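Local structure of LbaCas13a H328A (C2c2) (Lachnospiraceae bacterium NK4A179, 5WLH) at residues L18-K23 with E59-S64; Y38-R43 with A939-T944; K67-F72 with Y185-L190. The protein binds pre-crRNA as a CRISPR effector and, as an RNA-guided, RNA-targeting nuclease, probably cleaves RNA with a preference for adenosine. One frame throughout, in Å; residues are numbered along the deposited sequence.

Contact 1. Residues L18-K23 with E59-S64; sequences LTVNAK and ESRLKS. With nucleotides of chain B.
Arg61 NE lies only 2.4 Å from Leu18 O, well short of a normal hydrogen bond, and although the approach is nearly straight (N-H...O 166°) the exact length is doubtful. The pair illustrates how one peptide group can join a helix to a nucleic acid. Arg61 projects from helix 51-64 with its chain bent twice, and the second bend, at chi3 (-44°), turns NE onto the carbonyl oxygen, which sits at the edge of the guanidinium near its plane. NH1 is held separately by Lys17 O, so the flat group is gripped at two of its nitrogens. Over one guanidinium face lies Val20 CG1, 4.0 Å from CZ, the two side chains crossing at about a right angle. Apolar packing continues beside the polar link: Leu18 CD1 meets Leu62 CD2 at 3.6 Å and Arg61 CB at 3.8 Å, while Val239 of helix 233-244 also touches Leu18. On the other side of the same peptide, Thr19 N donates to OP1 of G23 of chain B at 3.0 Å. Thr19 OG1 donates to that oxygen too, at 2.6 Å; chi1 of 66° sets OG1 between the backbone N and the carbonyl carbon, where it and the N-H reach the same oxygen. An alanine in place of Arg61 would probably leave Leu18 O and Lys17 O without this donor and open a gap against Val20 CG1. With its C=O facing a cation and its N-H facing a phosphate, the Leu18-Thr19 peptide is likely to be polarised, which would favour its hold on the phosphate.

Contact 2. Residues Y38-R43 with A939-T944; sequences YNDPSR and ASETGT
The side chains of Asp40 and Glu941 cross at about a right angle, their carboxylate planes 71° apart, and the polar contacts of this interface gather round that meeting. Asp40 OD1 is 2.5 Å from Glu941 OE2, too close for two ionised carboxylates, so one of the acids probably carries a proton. Arg937 forms a salt bridge with the same Asp40 oxygen and would offset remaining negative charge. The other oxygen, Glu941 OE1, accepts the backbone N-H of Ser42 at 3.0 Å (165°), the donor standing above the carboxylate plane. A cis peptide before Pro41 lies in the loop that presents this N-H.

Aromatic contacts use both aspects of the Tyr38 ring. Thr942 CG2 makes a CH-pi contact over one face, 3.6 Å from the ring centroid, and Glu941 OE2 approaches the edge, 3.3 Å from Tyr38 CE2. Tyr38 OH is hydrogen-bonded to NH1 of Arg938, one turn before Thr942 in helix 915-941.

Backbone bonds finish the helix: Thr944 N reaches Ala939 O at 2.9 Å and Gly943 N reaches Ser940 O at 3.0 Å. With Gly943 at positive phi, this is a Schellman motif, closing helix 915-941 where it docks on the end of the 22-28/33-39 beta-hairpin.

Contact 3. Residues K67-F72 with Y185-L190; sequences KLYRIF and YLKKSL
Phe72 and Leu186 face each other with CA atoms 4.7 Å apart in a single beta bridge, where Lys187 N donates to Ile71 O at 2.9 Å. It is a worked example of an isolated bridge joining two interhelical loops: one follows helix 51-64, the other links helices 175-185 and 193-206. A CA-H...O contact supports it, Phe72 CA lying 3.3 Å from Tyr185 O.

Around this backbone seam the side chains pack on several fronts. Lys187 lays its aliphatic part against Tyr69, crossing it at about a right angle: CD stands above one ring face toward the rim, and the bend at chi3 (92°) brings CE to 3.4 Å from Tyr69 CE2. Leu190 reaches Tyr69 tip to tip, its CD2 3.8 Å from the hydroxyl oxygen. That buried hydroxyl is satisfied by Asp229, whose OD2 also bonds Ser189 OG, so one carboxylate oxygen of helix 218-230 ties both loops. Ile71 fills the centre. Its CD1 meets Leu190 CD1 at 3.7 Å, while CG2 touches Leu186 CD1 at 3.9 Å, those two side chains lying side by side and pointing the same way. CG2 also covers the centre of one face of the Phe72 ring, and Leu199 of helix 193-206 touches Ile71, Phe72 and Leu186. Beyond this core Arg70 curls back on its own segment, NE bonded to Asn96 O, and its NH1 donates to Tyr69 O at 2.9 Å from 53° above the carbonyl plane.

How the contacts relate
Contacts 1 and 2, with centres 18 Å apart, are joined through the 22-28/33-39 hairpin: Lys23 N approaches Tyr38 O at 2.7 Å, a probable hydrogen bond between the two strands. Contact 3 lies equally far from contact 1 and adjoins it in sequence, since residues 67-72 follow soon after helix 51-64, yet the two do not otherwise touch. Contacts 2 and 3 stay about 21 Å apart at their nearest atoms. Of the three, contact 1 grips the RNA directly, at the phosphate of G23 of chain B. The nearest atoms of contact 3 and contact 2 come within about 4 Å and 6 Å of the bound nucleic acid.

Contact 1. Residues L18-K23 with E59-S64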
loop_
_atom_site.group_PDB
_atom_site.type_symbol
_atom_site.label_atom_id
_atom_site.label_comp_id
_atom_site.label_asym_id
_atom_site.label_seq_id
_atom_site.Cartn_x
_atom_site.Cartn_y
_atom_site.Cartn_z
ATOM N N LEU A 18 5.540 4.752 23.870
ATOM C CA LEU A 18 5.553 5.784 24.906
ATOM C C LEU A 18 4.316 6.672 24.833
ATOM O O LEU A 18 3.644 6.903 25.845
ATOM C CB LEU A 18 6.824 6.627 24.792
ATOM C CG LEU A 18 7.126 7.497 26.014
ATOM C CD1 LEU A 18 7.176 6.608 27.253
ATOM C CD2 LEU A 18 8.425 8.240 25.843
ATOM N N THR A 19 4.001 7.183 23.643
ATOM C CA THR A 19 2.891 8.114 23.439
ATOM C C THR A 19 1.625 7.404 22.970
ATOM O O THR A 19 0.924 7.889 22.076
ATOM C CB THR A 19 3.290 9.190 22.436
ATOM O OG1 THR A 19 3.482 8.578 21.155
ATOM C CG2 THR A 19 4.581 9.882 22.863
ATOM N N VAL A 20 1.307 6.251 23.560
ATOM C CA VAL A 20 0.170 5.462 23.097
ATOM C C VAL A 20 -1.144 6.220 23.277
ATOM O O VAL A 20 -2.088 6.025 22.502
ATOM C CB VAL A 20 0.158 4.099 23.823
ATOM C CG1 VAL A 20 -0.061 4.290 25.318
ATOM C CG2 VAL A 20 -0.886 3.166 23.220
ATOM N N ASN A 21 -1.225 7.104 24.281
ATOM C CA ASN A 21 -2.439 7.892 24.503
ATOM C C ASN A 21 -2.662 8.905 23.388
ATOM O O ASN A 21 -3.802 9.144 22.970
ATOM C CB ASN A 21 -2.360 8.651 25.832
ATOM C CG ASN A 21 -2.295 7.746 27.040
ATOM O OD1 ASN A 21 -1.557 6.762 27.059
ATOM N ND2 ASN A 21 -3.052 8.097 28.076
ATOM N N ALA A 22 -1.588 9.525 22.915
ATOM C CA ALA A 22 -1.660 10.788 22.206
ATOM C C ALA A 22 -1.212 10.626 20.758
ATOM O O ALA A 22 -0.632 9.615 20.359
ATOM C CB ALA A 22 -0.803 11.833 22.925
ATOM N N LYS A 23 -1.513 11.634 19.961
ATOM C CA LYS A 23 -0.944 11.719 18.628
ATOM C C LYS A 23 0.064 12.847 18.587
ATOM O O LYS A 23 0.065 13.744 19.436
ATOM C CB LYS A 23 -2.034 11.929 17.585
ATOM C CG LYS A 23 -3.099 10.839 17.633
ATOM C CD LYS A 23 -4.005 10.882 16.421
ATOM C CE LYS A 23 -4.794 9.589 16.283
ATOM N NZ LYS A 23 -4.066 8.569 15.489
ATOM N N GLU A 59 6.829 12.505 31.149
ATOM C CA GLU A 59 7.257 12.069 32.482
ATOM C C GLU A 59 6.351 10.974 33.029
ATOM O O GLU A 59 6.823 9.928 33.487
ATOM C CB GLU A 59 7.271 13.251 33.459
ATOM C CG GLU A 59 8.314 14.326 33.209
ATOM C CD GLU A 59 8.204 15.488 34.199
ATOM O OE1 GLU A 59 8.544 15.297 35.388
ATOM O OE2 GLU A 59 7.772 16.593 33.789
ATOM N N SER A 60 5.037 11.206 32.996
ATOM C CA SER A 60 4.102 10.243 33.568
ATOM C C SER A 60 4.156 8.905 32.838
ATOM O O SER A 60 4.083 7.845 33.469
ATOM C CB SER A 60 2.682 10.808 33.540
ATOM O OG SER A 60 1.746 9.758 33.378
ATOM N N ARG A 61 4.275 8.931 31.506
ATOM C CA ARG A 61 4.353 7.685 30.751
ATOM C C ARG A 61 5.639 6.929 31.059
ATOM O O ARG A 61 5.647 5.691 31.063
ATOM C CB ARG A 61 4.253 7.967 29.253
ATOM C CG ARG A 61 2.867 8.408 28.793
ATOM C CD ARG A 61 1.945 7.214 28.603
ATOM N NE ARG A 61 2.620 6.116 27.914
ATOM C CZ ARG A 61 2.592 4.847 28.310
ATOM N NH1 ARG A 61 3.244 3.920 27.615
ATOM N NH2 ARG A 61 1.918 4.505 29.403
ATOM N N LEU A 62 6.726 7.656 31.321
ATOM C CA LEU A 62 7.995 7.015 31.647
ATOM C C LEU A 62 7.929 6.318 33.000
ATOM O O LEU A 62 8.256 5.131 33.117
ATOM C CB LEU A 62 9.113 8.052 31.625
ATOM C CG LEU A 62 9.489 8.443 30.196
ATOM C CD1 LEU A 62 10.500 9.569 30.188
ATOM C CD2 LEU A 62 10.014 7.213 29.438
ATOM N N LYS A 63 7.501 7.039 34.033
ATOM C CA LYS A 63 7.415 6.470 35.371
ATOM C C LYS A 63 6.333 5.402 35.497
ATOM O O LYS A 63 6.246 4.759 36.549
ATOM C CB LYS A 63 7.205 7.597 36.381
ATOM C CG LYS A 63 8.498 8.345 36.702
ATOM C CD LYS A 63 9.705 7.392 36.613
ATOM C CE LYS A 63 11.030 8.095 36.865
ATOM N NZ LYS A 63 11.685 8.449 35.584
ATOM N N SER A 64 5.527 5.193 34.453
ATOM C CA SER A 64 4.605 4.062 34.425
ATOM C C SER A 64 5.350 2.739 34.569
ATOM O O SER A 64 4.953 1.869 35.353
ATOM C CB SER A 64 3.807 4.077 33.122
ATOM O OG SER A 64 2.416 4.107 33.367
ATOM P P G B 23 7.009 7.212 20.468
ATOM O OP1 G B 23 5.677 7.150 21.139
ATOM O OP2 G B 23 7.659 5.962 20.029
ATOM O "O5'" G B 23 6.951 8.143 19.184
ATOM C "C5'" G B 23 6.407 9.448 19.288
ATOM C "C4'" G B 23 6.499 10.165 17.973
ATOM O "O4'" G B 23 7.865 10.196 17.505
ATOM C "C3'" G B 23 5.747 9.527 16.829
ATOM O "O3'" G B 23 4.354 9.776 16.896
ATOM C "C2'" G B 23 6.421 10.141 15.614
ATOM O "O2'" G B 23 5.968 11.478 15.428
ATOM C "C1'" G B 23 7.877 10.196 16.085
ATOM N N9 G B 23 8.669 9.037 15.630
ATOM C C8 G B 23 9.015 7.918 16.354
ATOM N N7 G B 23 9.757 7.083 15.656
ATOM C C5 G B 23 9.927 7.715 14.415
ATOM C C6 G B 23 10.629 7.307 13.253
ATOM O O6 G B 23 11.282 6.264 13.104
ATOM N N1 G B 23 10.538 8.251 12.220
ATOM C C2 G B 23 9.825 9.430 12.303
ATOM N N2 G B 23 9.810 10.253 11.241
ATOM N N3 G B 23 9.171 9.813 13.390
ATOM C C4 G B 23 9.254 8.909 14.386
#

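Contact 2. Residues Y38-R43 with A939-T944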
loop_
_atom_site.group_PDB
_atom_site.type_symbol
_atom_site.label_atom_id
_atom_site.label_comp_id
_atom_site.label_asym_id
_atom_site.label_seq_id
_atom_site.Cartn_x
_atom_site.Cartn_y
_atom_site.Cartn_z
ATOM N N TYR A 38 -1.133 15.672 21.043
ATOM C CA TYR A 38 -2.542 15.950 21.255
ATOM C C TYR A 38 -3.320 14.677 21.506
ATOM O O TYR A 38 -3.022 13.611 20.957
ATOM C CB TYR A 38 -3.161 16.722 20.089
ATOM C CG TYR A 38 -3.217 16.015 18.739
ATOM C CD1 TYR A 38 -2.101 15.927 17.930
ATOM C CD2 TYR A 38 -4.426 15.509 18.256
ATOM C CE1 TYR A 38 -2.174 15.320 16.668
ATOM C CE2 TYR A 38 -4.514 14.917 17.003
ATOM C CZ TYR A 38 -3.380 14.821 16.220
ATOM O OH TYR A 38 -3.463 14.226 14.975
ATOM N N ASN A 39 -4.322 14.812 22.359
ATOM C CA ASN A 39 -5.213 13.715 22.693
ATOM C C ASN A 39 -6.306 13.599 21.648
ATOM O O ASN A 39 -6.839 14.605 21.172
ATOM C CB ASN A 39 -5.808 13.937 24.081
ATOM C CG ASN A 39 -4.748 14.338 25.097
ATOM O OD1 ASN A 39 -3.916 13.514 25.491
ATOM N ND2 ASN A 39 -4.751 15.614 25.504
ATOM N N ASP A 40 -6.623 12.362 21.270
ATOM C CA ASP A 40 -7.545 12.137 20.174
ATOM C C ASP A 40 -8.430 10.936 20.479
ATOM O O ASP A 40 -7.908 9.879 20.855
ATOM C CB ASP A 40 -6.762 11.904 18.885
ATOM C CG ASP A 40 -7.658 11.855 17.665
ATOM O OD1 ASP A 40 -8.434 12.809 17.468
ATOM O OD2 ASP A 40 -7.593 10.860 16.908
ATOM N N PRO A 41 -9.759 11.052 20.337
ATOM C CA PRO A 41 -10.497 12.268 19.996
ATOM C C PRO A 41 -10.654 13.199 21.200
ATOM O O PRO A 41 -10.770 12.752 22.345
ATOM C CB PRO A 41 -11.856 11.733 19.545
ATOM C CG PRO A 41 -12.043 10.494 20.349
ATOM C CD PRO A 41 -10.669 9.912 20.584
ATOM N N SER A 42 -10.650 14.499 20.936
ATOM C CA SER A 42 -10.840 15.483 21.985
ATOM C C SER A 42 -11.531 16.690 21.376
ATOM O O SER A 42 -11.782 16.742 20.171
ATOM C CB SER A 42 -9.511 15.874 22.626
ATOM O OG SER A 42 -9.727 16.595 23.814
ATOM N N ARG A 43 -11.873 17.645 22.230
ATOM C CA ARG A 43 -12.474 18.893 21.789
ATOM C C ARG A 43 -11.392 19.961 21.715
ATOM O O ARG A 43 -10.375 19.885 22.406
ATOM C CB ARG A 43 -13.601 19.326 22.736
ATOM C CG ARG A 43 -15.005 19.040 22.197
ATOM C CD ARG A 43 -16.077 18.979 23.292
ATOM N NE ARG A 43 -15.893 17.853 24.204
ATOM C CZ ARG A 43 -16.719 17.554 25.205
ATOM N NH1 ARG A 43 -17.800 18.294 25.420
ATOM N NH2 ARG A 43 -16.468 16.510 25.987
ATOM N N ALA A 939 -7.151 18.376 12.708
ATOM C CA ALA A 939 -6.704 19.762 12.590
ATOM C C ALA A 939 -7.598 20.675 13.422
ATOM O O ALA A 939 -7.107 21.546 14.146
ATOM C CB ALA A 939 -6.705 20.204 11.126
ATOM N N SER A 940 -8.908 20.446 13.364
ATOM C CA SER A 940 -9.848 21.303 14.080
ATOM C C SER A 940 -9.646 21.199 15.586
ATOM O O SER A 940 -9.537 22.220 16.278
ATOM C CB SER A 940 -11.284 20.956 13.679
ATOM O OG SER A 940 -12.243 21.629 14.487
ATOM N N GLU A 941 -9.522 19.974 16.106
ATOM C CA GLU A 941 -9.458 19.794 17.556
ATOM C C GLU A 941 -8.160 20.333 18.134
ATOM O O GLU A 941 -8.137 20.727 19.302
ATOM C CB GLU A 941 -9.644 18.323 17.938
ATOM C CG GLU A 941 -8.374 17.484 17.875
ATOM C CD GLU A 941 -8.649 15.985 17.952
ATOM O OE1 GLU A 941 -9.780 15.580 18.282
ATOM O OE2 GLU A 941 -7.713 15.215 17.682
ATOM N N THR A 942 -7.087 20.377 17.336
ATOM C CA THR A 942 -5.815 20.952 17.745
ATOM C C THR A 942 -5.689 22.425 17.421
ATOM O O THR A 942 -4.633 23.006 17.679
ATOM C CB THR A 942 -4.645 20.212 17.094
ATOM O OG1 THR A 942 -4.700 20.376 15.676
ATOM C CG2 THR A 942 -4.701 18.758 17.451
ATOM N N GLY A 943 -6.731 23.022 16.864
ATOM C CA GLY A 943 -6.704 24.434 16.541
ATOM C C GLY A 943 -5.714 24.786 15.463
ATOM O O GLY A 943 -5.161 25.890 15.464
ATOM N N THR A 944 -5.483 23.874 14.527
ATOM C CA THR A 944 -4.507 24.089 13.475
ATOM C C THR A 944 -5.226 24.665 12.267
ATOM O O THR A 944 -6.138 24.025 11.731
ATOM C CB THR A 944 -3.798 22.780 13.116
ATOM O OG1 THR A 944 -3.219 22.220 14.302
ATOM C CG2 THR A 944 -2.689 23.027 12.097
#

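Contact 3. Residues K67-F72 with Y185-L190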
loop_
_atom_site.group_PDB
_atom_site.type_symbol
_atom_site.label_atom_id
_atom_site.label_comp_id
_atom_site.label_asym_id
_atom_site.label_seq_id
_atom_site.Cartn_x
_atom_site.Cartn_y
_atom_site.Cartn_z
ATOM N N LYS A 67 7.838 0.203 38.310
ATOM C CA LYS A 67 7.783 -0.869 39.295
ATOM C C LYS A 67 7.676 -2.255 38.670
ATOM O O LYS A 67 7.880 -3.253 39.371
ATOM C CB LYS A 67 6.630 -0.624 40.277
ATOM C CG LYS A 67 7.042 0.187 41.520
ATOM C CD LYS A 67 8.005 1.324 41.156
ATOM C CE LYS A 67 8.617 1.990 42.368
ATOM N NZ LYS A 67 9.199 3.311 42.004
ATOM N N LEU A 68 7.390 -2.348 37.375
ATOM C CA LEU A 68 7.483 -3.617 36.669
ATOM C C LEU A 68 8.865 -3.844 36.059
ATOM O O LEU A 68 9.058 -4.828 35.342
ATOM C CB LEU A 68 6.406 -3.694 35.584
ATOM C CG LEU A 68 4.992 -4.029 36.072
ATOM C CD1 LEU A 68 4.002 -3.991 34.914
ATOM C CD2 LEU A 68 4.958 -5.385 36.768
ATOM N N TYR A 69 9.824 -2.961 36.334
ATOM C CA TYR A 69 11.149 -3.061 35.732
ATOM C C TYR A 69 11.842 -4.348 36.165
ATOM O O TYR A 69 11.952 -4.637 37.360
ATOM C CB TYR A 69 11.987 -1.843 36.126
ATOM C CG TYR A 69 13.318 -1.744 35.423
ATOM C CD1 TYR A 69 14.408 -2.497 35.849
ATOM C CD2 TYR A 69 13.490 -0.895 34.338
ATOM C CE1 TYR A 69 15.623 -2.411 35.210
ATOM C CE2 TYR A 69 14.707 -0.794 33.698
ATOM C CZ TYR A 69 15.770 -1.556 34.134
ATOM O OH TYR A 69 16.984 -1.462 33.492
ATOM N N ARG A 70 12.295 -5.126 35.180
ATOM C CA ARG A 70 13.079 -6.332 35.408
ATOM C C ARG A 70 14.202 -6.402 34.389
ATOM O O ARG A 70 14.015 -6.036 33.225
ATOM C CB ARG A 70 12.225 -7.608 35.315
ATOM C CG ARG A 70 11.047 -7.644 36.282
ATOM C CD ARG A 70 11.502 -8.085 37.663
ATOM N NE ARG A 70 10.394 -8.293 38.590
ATOM C CZ ARG A 70 9.730 -7.313 39.197
ATOM N NH1 ARG A 70 10.048 -6.046 38.955
ATOM N NH2 ARG A 70 8.742 -7.600 40.041
ATOM N N ILE A 71 15.365 -6.887 34.838
ATOM C CA ILE A 71 16.522 -7.026 33.956
ATOM C C ILE A 71 16.204 -7.968 32.799
ATOM O O ILE A 71 16.631 -7.741 31.658
ATOM C CB ILE A 71 17.742 -7.513 34.763
ATOM C CG1 ILE A 71 18.116 -6.493 35.842
ATOM C CG2 ILE A 71 18.922 -7.814 33.848
ATOM C CD1 ILE A 71 18.380 -5.121 35.313
ATOM N N PHE A 72 15.444 -9.027 33.069
ATOM C CA PHE A 72 15.130 -10.057 32.087
ATOM C C PHE A 72 13.634 -10.069 31.777
ATOM O O PHE A 72 12.806 -9.931 32.682
ATOM C CB PHE A 72 15.564 -11.431 32.602
ATOM C CG PHE A 72 17.054 -11.564 32.795
ATOM C CD1 PHE A 72 17.906 -11.582 31.702
ATOM C CD2 PHE A 72 17.600 -11.679 34.066
ATOM C CE1 PHE A 72 19.285 -11.708 31.870
ATOM C CE2 PHE A 72 18.975 -11.806 34.244
ATOM C CZ PHE A 72 19.816 -11.821 33.144
ATOM N N TYR A 185 16.766 -13.137 26.867
ATOM C CA TYR A 185 15.862 -12.465 27.787
ATOM C C TYR A 185 16.287 -11.067 28.206
ATOM O O TYR A 185 15.487 -10.370 28.837
ATOM C CB TYR A 185 15.666 -13.317 29.051
ATOM C CG TYR A 185 15.043 -14.665 28.770
ATOM C CD1 TYR A 185 13.747 -14.762 28.279
ATOM C CD2 TYR A 185 15.752 -15.841 28.985
ATOM C CE1 TYR A 185 13.172 -15.994 28.014
ATOM C CE2 TYR A 185 15.184 -17.077 28.725
ATOM C CZ TYR A 185 13.894 -17.148 28.241
ATOM O OH TYR A 185 13.325 -18.375 27.981
ATOM N N LEU A 186 17.498 -10.623 27.884
ATOM C CA LEU A 186 17.937 -9.328 28.392
ATOM C C LEU A 186 17.077 -8.197 27.843
ATOM O O LEU A 186 16.826 -8.120 26.635
ATOM C CB LEU A 186 19.401 -9.077 28.043
ATOM C CG LEU A 186 19.937 -7.750 28.571
ATOM C CD1 LEU A 186 19.783 -7.659 30.085
ATOM C CD2 LEU A 186 21.384 -7.590 28.145
ATOM N N LYS A 187 16.654 -7.304 28.743
ATOM C CA LYS A 187 15.903 -6.114 28.364
ATOM C C LYS A 187 16.596 -5.361 27.234
ATOM O O LYS A 187 17.816 -5.180 27.240
ATOM C CB LYS A 187 15.734 -5.197 29.579
ATOM C CG LYS A 187 14.318 -4.736 29.805
ATOM C CD LYS A 187 14.206 -3.875 31.040
ATOM C CE LYS A 187 14.358 -2.413 30.714
ATOM N NZ LYS A 187 13.212 -1.890 29.931
ATOM N N LYS A 188 15.796 -4.902 26.269
ATOM C CA LYS A 188 16.334 -4.309 25.046
ATOM C C LYS A 188 17.163 -3.062 25.345
ATOM O O LYS A 188 18.206 -2.841 24.722
ATOM C CB LYS A 188 15.188 -3.972 24.074
ATOM C CG LYS A 188 14.346 -5.169 23.519
ATOM C CD LYS A 188 13.483 -5.917 24.580
ATOM C CE LYS A 188 12.749 -4.946 25.511
ATOM N NZ LYS A 188 12.277 -5.606 26.748
ATOM N N SER A 189 16.711 -2.232 26.293
ATOM C CA SER A 189 17.441 -1.025 26.657
ATOM C C SER A 189 18.798 -1.336 27.280
ATOM O O SER A 189 19.650 -0.446 27.363
ATOM C CB SER A 189 16.604 -0.184 27.626
ATOM O OG SER A 189 16.182 -0.979 28.723
ATOM N N LEU A 190 19.014 -2.571 27.721
ATOM C CA LEU A 190 20.287 -2.985 28.294
ATOM C C LEU A 190 21.164 -3.717 27.292
ATOM O O LEU A 190 22.266 -4.148 27.653
ATOM C CB LEU A 190 20.046 -3.870 29.521
ATOM C CG LEU A 190 19.228 -3.248 30.656
ATOM C CD1 LEU A 190 18.956 -4.279 31.732
ATOM C CD2 LEU A 190 19.935 -2.032 31.237
#